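Local coordinates for AcrVIA1 (Listeria seeligeri, PDB 6VRB), which is an anti-CRISPR protein that probably inhibits the RNA-guided nuclease Cas13a of type VI-A CRISPR systems by binding its guide-loaded complex, at residues Asn173-Ile186 against Ala217-Glu229. Numbering follows the deposited sequence.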
loop_
_atom_site.group_PDB
_atom_site.type_symbol
_atom_site.label_atom_id
_atom_site.label_comp_id
_atom_site.label_asym_id
_atom_site.label_seq_id
_atom_site.Cartn_x
_atom_site.Cartn_y
_atom_site.Cartn_z
ATOM N N ASN C 173 19.444 10.603 44.897
ATOM C CA ASN C 173 20.738 10.229 44.265
ATOM C C ASN C 173 21.281 11.400 43.436
ATOM O O ASN C 173 22.490 11.682 43.538
ATOM C CB ASN C 173 20.593 8.973 43.403
ATOM C CG ASN C 173 20.098 7.776 44.186
ATOM O OD1 ASN C 173 19.721 7.902 45.348
ATOM N ND2 ASN C 173 20.096 6.611 43.559
ATOM N N LYS C 174 20.409 12.077 42.684
ATOM C CA LYS C 174 20.820 13.211 41.812
ATOM C C LYS C 174 21.378 14.372 42.643
ATOM O O LYS C 174 22.417 14.935 42.249
ATOM C CB LYS C 174 19.610 13.727 41.028
ATOM C CG LYS C 174 19.475 13.213 39.601
ATOM C CD LYS C 174 18.561 14.076 38.758
ATOM C CE LYS C 174 18.646 13.772 37.278
ATOM N NZ LYS C 174 17.889 14.758 36.472
ATOM N N LYS C 175 20.728 14.679 43.769
ATOM C CA LYS C 175 21.103 15.839 44.622
ATOM C C LYS C 175 22.563 15.805 45.091
ATOM O O LYS C 175 23.196 16.878 45.046
ATOM C CB LYS C 175 20.154 15.931 45.823
ATOM C CG LYS C 175 18.740 16.388 45.495
ATOM C CD LYS C 175 17.907 16.689 46.722
ATOM C CE LYS C 175 16.507 17.159 46.387
ATOM N NZ LYS C 175 15.717 17.447 47.608
ATOM N N SER C 176 23.105 14.647 45.479
ATOM C CA SER C 176 24.485 14.669 46.038
ATOM C C SER C 176 25.295 13.396 45.759
ATOM O O SER C 176 24.740 12.434 45.192
ATOM C CB SER C 176 24.454 14.988 47.513
ATOM O OG SER C 176 23.465 14.217 48.176
ATOM N N GLN C 177 26.576 13.443 46.154
ATOM C CA GLN C 177 27.596 12.358 46.055
ATOM C C GLN C 177 28.016 12.031 44.614
ATOM O O GLN C 177 28.444 12.952 43.891
ATOM C CB GLN C 177 27.169 11.107 46.825
ATOM C CG GLN C 177 27.469 11.182 48.316
ATOM C CD GLN C 177 27.844 9.836 48.889
ATOM O OE1 GLN C 177 28.060 8.869 48.162
ATOM N NE2 GLN C 177 27.930 9.768 50.207
ATOM N N LYS C 178 27.869 10.758 44.229
ATOM C CA LYS C 178 28.366 10.206 42.939
ATOM C C LYS C 178 27.785 10.947 41.731
ATOM O O LYS C 178 28.557 11.196 40.785
ATOM C CB LYS C 178 28.025 8.714 42.866
ATOM C CG LYS C 178 28.410 7.907 44.100
ATOM C CD LYS C 178 27.966 6.461 44.042
ATOM C CE LYS C 178 28.315 5.691 45.298
ATOM N NZ LYS C 178 27.960 4.257 45.178
ATOM N N TYR C 179 26.506 11.325 41.760
ATOM C CA TYR C 179 25.924 12.010 40.575
ATOM C C TYR C 179 26.674 13.322 40.306
ATOM O O TYR C 179 26.983 13.600 39.131
ATOM C CB TYR C 179 24.423 12.241 40.760
ATOM C CG TYR C 179 23.688 12.489 39.466
ATOM C CD1 TYR C 179 23.440 11.453 38.581
ATOM C CD2 TYR C 179 23.261 13.757 39.114
ATOM C CE1 TYR C 179 22.776 11.669 37.385
ATOM C CE2 TYR C 179 22.595 13.991 37.923
ATOM C CZ TYR C 179 22.350 12.943 37.055
ATOM O OH TYR C 179 21.695 13.162 35.879
ATOM N N ASN C 180 26.995 14.075 41.363
ATOM C CA ASN C 180 27.714 15.371 41.224
ATOM C C ASN C 180 29.108 15.148 40.627
ATOM O O ASN C 180 29.491 15.922 39.727
ATOM C CB ASN C 180 27.835 16.079 42.577
ATOM C CG ASN C 180 26.502 16.270 43.266
ATOM O OD1 ASN C 180 25.451 16.050 42.668
ATOM N ND2 ASN C 180 26.535 16.682 44.522
ATOM N N GLN C 181 29.813 14.107 41.077
ATOM C CA GLN C 181 31.195 13.814 40.602
ATOM C C GLN C 181 31.163 13.212 39.192
ATOM O O GLN C 181 31.950 13.665 38.342
ATOM C CB GLN C 181 31.896 12.866 41.578
ATOM C CG GLN C 181 32.146 13.478 42.949
ATOM C CD GLN C 181 32.810 12.513 43.901
ATOM O OE1 GLN C 181 33.164 11.394 43.535
ATOM N NE2 GLN C 181 32.984 12.943 45.140
ATOM N N ILE C 182 30.258 12.257 38.955
ATOM C CA ILE C 182 30.146 11.582 37.626
ATOM C C ILE C 182 29.711 12.592 36.560
ATOM O O ILE C 182 30.292 12.568 35.459
ATOM C CB ILE C 182 29.203 10.366 37.693
ATOM C CG1 ILE C 182 29.783 9.253 38.569
ATOM C CG2 ILE C 182 28.879 9.863 36.295
ATOM C CD1 ILE C 182 28.962 7.986 38.582
ATOM N N GLN C 183 28.757 13.465 36.892
ATOM C CA GLN C 183 28.244 14.470 35.922
ATOM C C GLN C 183 29.382 15.414 35.521
ATOM O O GLN C 183 29.496 15.719 34.318
ATOM C CB GLN C 183 27.083 15.257 36.533
ATOM C CG GLN C 183 26.344 16.130 35.528
ATOM C CD GLN C 183 25.315 17.010 36.193
ATOM O OE1 GLN C 183 25.271 17.133 37.416
ATOM N NE2 GLN C 183 24.472 17.634 35.386
ATOM N N GLY C 184 30.219 15.805 36.487
ATOM C CA GLY C 184 31.333 16.737 36.222
ATOM C C GLY C 184 32.319 16.173 35.214
ATOM O O GLY C 184 32.736 16.927 34.315
ATOM N N LYS C 185 32.644 14.881 35.325
ATOM C CA LYS C 185 33.605 14.244 34.386
ATOM C C LYS C 185 33.037 14.300 32.963
ATOM O O LYS C 185 33.802 14.634 32.038
ATOM C CB LYS C 185 33.842 12.787 34.793
ATOM C CG LYS C 185 34.398 12.581 36.195
ATOM C CD LYS C 185 34.548 11.120 36.561
ATOM C CE LYS C 185 35.082 10.905 37.961
ATOM N NZ LYS C 185 35.203 9.465 38.286
ATOM N N ILE C 186 31.740 14.019 32.810
ATOM C CA ILE C 186 31.081 14.026 31.468
ATOM C C ILE C 186 31.129 15.440 30.880
ATOM O O ILE C 186 31.438 15.570 29.680
ATOM C CB ILE C 186 29.636 13.497 31.560
ATOM C CG1 ILE C 186 29.559 12.187 32.348
ATOM C CG2 ILE C 186 29.024 13.357 30.176
ATOM C CD1 ILE C 186 28.153 11.671 32.545
ATOM N N ALA C 217 30.002 7.739 26.898
ATOM C CA ALA C 217 28.882 6.809 26.973
ATOM C C ALA C 217 29.011 5.926 28.205
ATOM O O ALA C 217 28.033 5.698 28.933
ATOM C CB ALA C 217 28.810 5.961 25.714
ATOM N N LYS C 218 30.231 5.463 28.473
ATOM C CA LYS C 218 30.450 4.617 29.640
ATOM C C LYS C 218 30.118 5.388 30.912
ATOM O O LYS C 218 29.444 4.866 31.811
ATOM C CB LYS C 218 31.896 4.129 29.697
ATOM C CG LYS C 218 32.268 3.127 28.618
ATOM C CD LYS C 218 33.698 2.643 28.798
ATOM C CE LYS C 218 34.085 1.640 27.725
ATOM N NZ LYS C 218 35.496 1.189 27.879
ATOM N N LEU C 219 30.544 6.646 30.971
ATOM C CA LEU C 219 30.262 7.444 32.154
ATOM C C LEU C 219 28.757 7.603 32.354
ATOM O O LEU C 219 28.259 7.453 33.472
ATOM C CB LEU C 219 30.930 8.816 32.054
ATOM C CG LEU C 219 32.455 8.832 32.171
ATOM C CD1 LEU C 219 32.988 10.249 32.026
ATOM C CD2 LEU C 219 32.894 8.225 33.493
ATOM N N GLU C 220 28.020 7.857 31.273
ATOM C CA GLU C 220 26.569 8.017 31.400
ATOM C C GLU C 220 25.903 6.735 31.902
ATOM O O GLU C 220 25.008 6.759 32.779
ATOM C CB GLU C 220 25.949 8.449 30.071
ATOM C CG GLU C 220 26.295 9.870 29.660
ATOM C CD GLU C 220 25.510 10.331 28.450
ATOM O OE1 GLU C 220 24.750 9.516 27.887
ATOM O OE2 GLU C 220 25.650 11.510 28.063
ATOM N N GLN C 221 26.364 5.601 31.375
ATOM C CA GLN C 221 25.795 4.329 31.793
ATOM C C GLN C 221 26.045 4.120 33.279
ATOM O O GLN C 221 25.126 3.776 34.028
ATOM C CB GLN C 221 26.383 3.171 30.986
ATOM C CG GLN C 221 25.864 3.081 29.561
ATOM C CD GLN C 221 26.308 1.813 28.861
ATOM O OE1 GLN C 221 27.165 1.083 29.358
ATOM N NE2 GLN C 221 25.725 1.543 27.699
ATOM N N HIS C 222 27.264 4.424 33.728
ATOM C CA HIS C 222 27.620 4.278 35.166
ATOM C C HIS C 222 26.742 5.210 36.014
ATOM O O HIS C 222 26.352 4.802 37.123
ATOM C CB HIS C 222 29.118 4.530 35.377
ATOM C CG HIS C 222 29.556 4.419 36.799
ATOM N ND1 HIS C 222 29.573 3.213 37.474
ATOM C CD2 HIS C 222 29.999 5.348 37.672
ATOM C CE1 HIS C 222 30.003 3.405 38.705
ATOM N NE2 HIS C 222 30.271 4.709 38.852
ATOM N N SER C 223 26.457 6.412 35.501
ATOM C CA SER C 223 25.652 7.443 36.211
ATOM C C SER C 223 24.225 6.952 36.496
ATOM O O SER C 223 23.734 7.205 37.610
ATOM C CB SER C 223 25.630 8.719 35.413
ATOM O OG SER C 223 24.826 9.700 36.056
ATOM N N LYS C 224 23.583 6.247 35.561
ATOM C CA LYS C 224 22.185 5.764 35.773
ATOM C C LYS C 224 22.123 4.786 36.958
ATOM O O LYS C 224 21.160 4.871 37.766
ATOM C CB LYS C 224 21.625 5.166 34.480
ATOM C CG LYS C 224 21.239 6.194 33.424
ATOM C CD LYS C 224 20.655 5.599 32.161
ATOM C CE LYS C 224 20.321 6.653 31.128
ATOM N NZ LYS C 224 19.779 6.056 29.884
ATOM N N GLN C 225 23.151 3.945 37.098
ATOM C CA GLN C 225 23.217 2.918 38.176
ATOM C C GLN C 225 23.167 3.601 39.549
ATOM O O GLN C 225 22.462 3.082 40.434
ATOM C CB GLN C 225 24.494 2.091 38.017
ATOM C CG GLN C 225 24.691 1.566 36.602
ATOM C CD GLN C 225 23.421 0.967 36.050
ATOM O OE1 GLN C 225 22.456 0.736 36.775
ATOM N NE2 GLN C 225 23.414 0.710 34.752
ATOM N N ILE C 226 23.842 4.745 39.700
ATOM C CA ILE C 226 23.832 5.493 40.991
ATOM C C ILE C 226 22.386 5.897 41.306
ATOM O O ILE C 226 21.967 5.733 42.468
ATOM C CB ILE C 226 24.737 6.736 40.888
ATOM C CG1 ILE C 226 26.000 6.455 40.069
ATOM C CG2 ILE C 226 25.059 7.289 42.267
ATOM C CD1 ILE C 226 26.809 7.689 39.747
ATOM N N LEU C 227 21.649 6.369 40.296
ATOM C CA LEU C 227 20.235 6.793 40.474
ATOM C C LEU C 227 19.372 5.594 40.885
ATOM O O LEU C 227 18.547 5.755 41.803
ATOM C CB LEU C 227 19.735 7.401 39.160
ATOM C CG LEU C 227 20.286 8.786 38.829
ATOM C CD1 LEU C 227 19.751 9.274 37.492
ATOM C CD2 LEU C 227 19.948 9.778 39.930
ATOM N N LYS C 228 19.578 4.430 40.258
ATOM C CA LYS C 228 18.755 3.232 40.596
ATOM C C LYS C 228 18.983 2.777 42.049
ATOM O O LYS C 228 18.008 2.332 42.684
ATOM C CB LYS C 228 18.910 2.127 39.547
ATOM C CG LYS C 228 18.085 2.341 38.284
ATOM C CD LYS C 228 18.566 1.557 37.083
ATOM C CE LYS C 228 17.944 2.043 35.791
ATOM N NZ LYS C 228 18.670 1.541 34.604
ATOM N N GLU C 229 20.233 2.831 42.519
ATOM C CA GLU C 229 20.647 2.436 43.895
ATOM C C GLU C 229 19.585 2.881 44.909
ATOM O O GLU C 229 19.751 2.539 46.095
ATOM C CB GLU C 229 21.995 3.062 44.256
ATOM C CG GLU C 229 23.156 2.540 43.430
ATOM C CD GLU C 229 23.488 1.073 43.641
ATOM O OE1 GLU C 229 22.793 0.423 44.446
ATOM O OE2 GLU C 229 24.441 0.587 43.001
#
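Ser223 OG lies against the Tyr179 ring, 3.4 Å from its CD1; the small serine side chain fits beside the bulky aromatic on helix 207-228. The ring swings there because Tyr179 CG is anti to the backbone N (chi1 -160°). Its CE1 also meets Leu227 CD1 at 3.9 Å, while the aliphatic part of Lys174 lies over one face, its CG nearer the ring's border than its centre. The other methyl of Leu227, CD2, packs 3.6 Å from Asn173 CB, joining the end of helix 163-175 to the same apolar patch. Buried Ile182 is a knob among Leu219, His222, Ser223 and Ile226; its CG2 branch rests 3.6 Å from Ser223 CB. The stem of Lys178 flanks Ile226, with CD 3.5 Å from CG2, as suits a long chain at an exposed margin. Farther along, Ile186 and Leu219 lie alongside one another, their side chains running opposite ways, Ile186 CG1 3.7 Å from Leu219 CB. Branched apolar residues such as these and Ile182 suit the facing sides of two helices. The axes of 178-186 and 217-228 approach to 9.6 Å at 167°, and helices 178-199 and 207-228 are the arms of an antiparallel helical hairpin, with a knob-into-hole contact at Ile182.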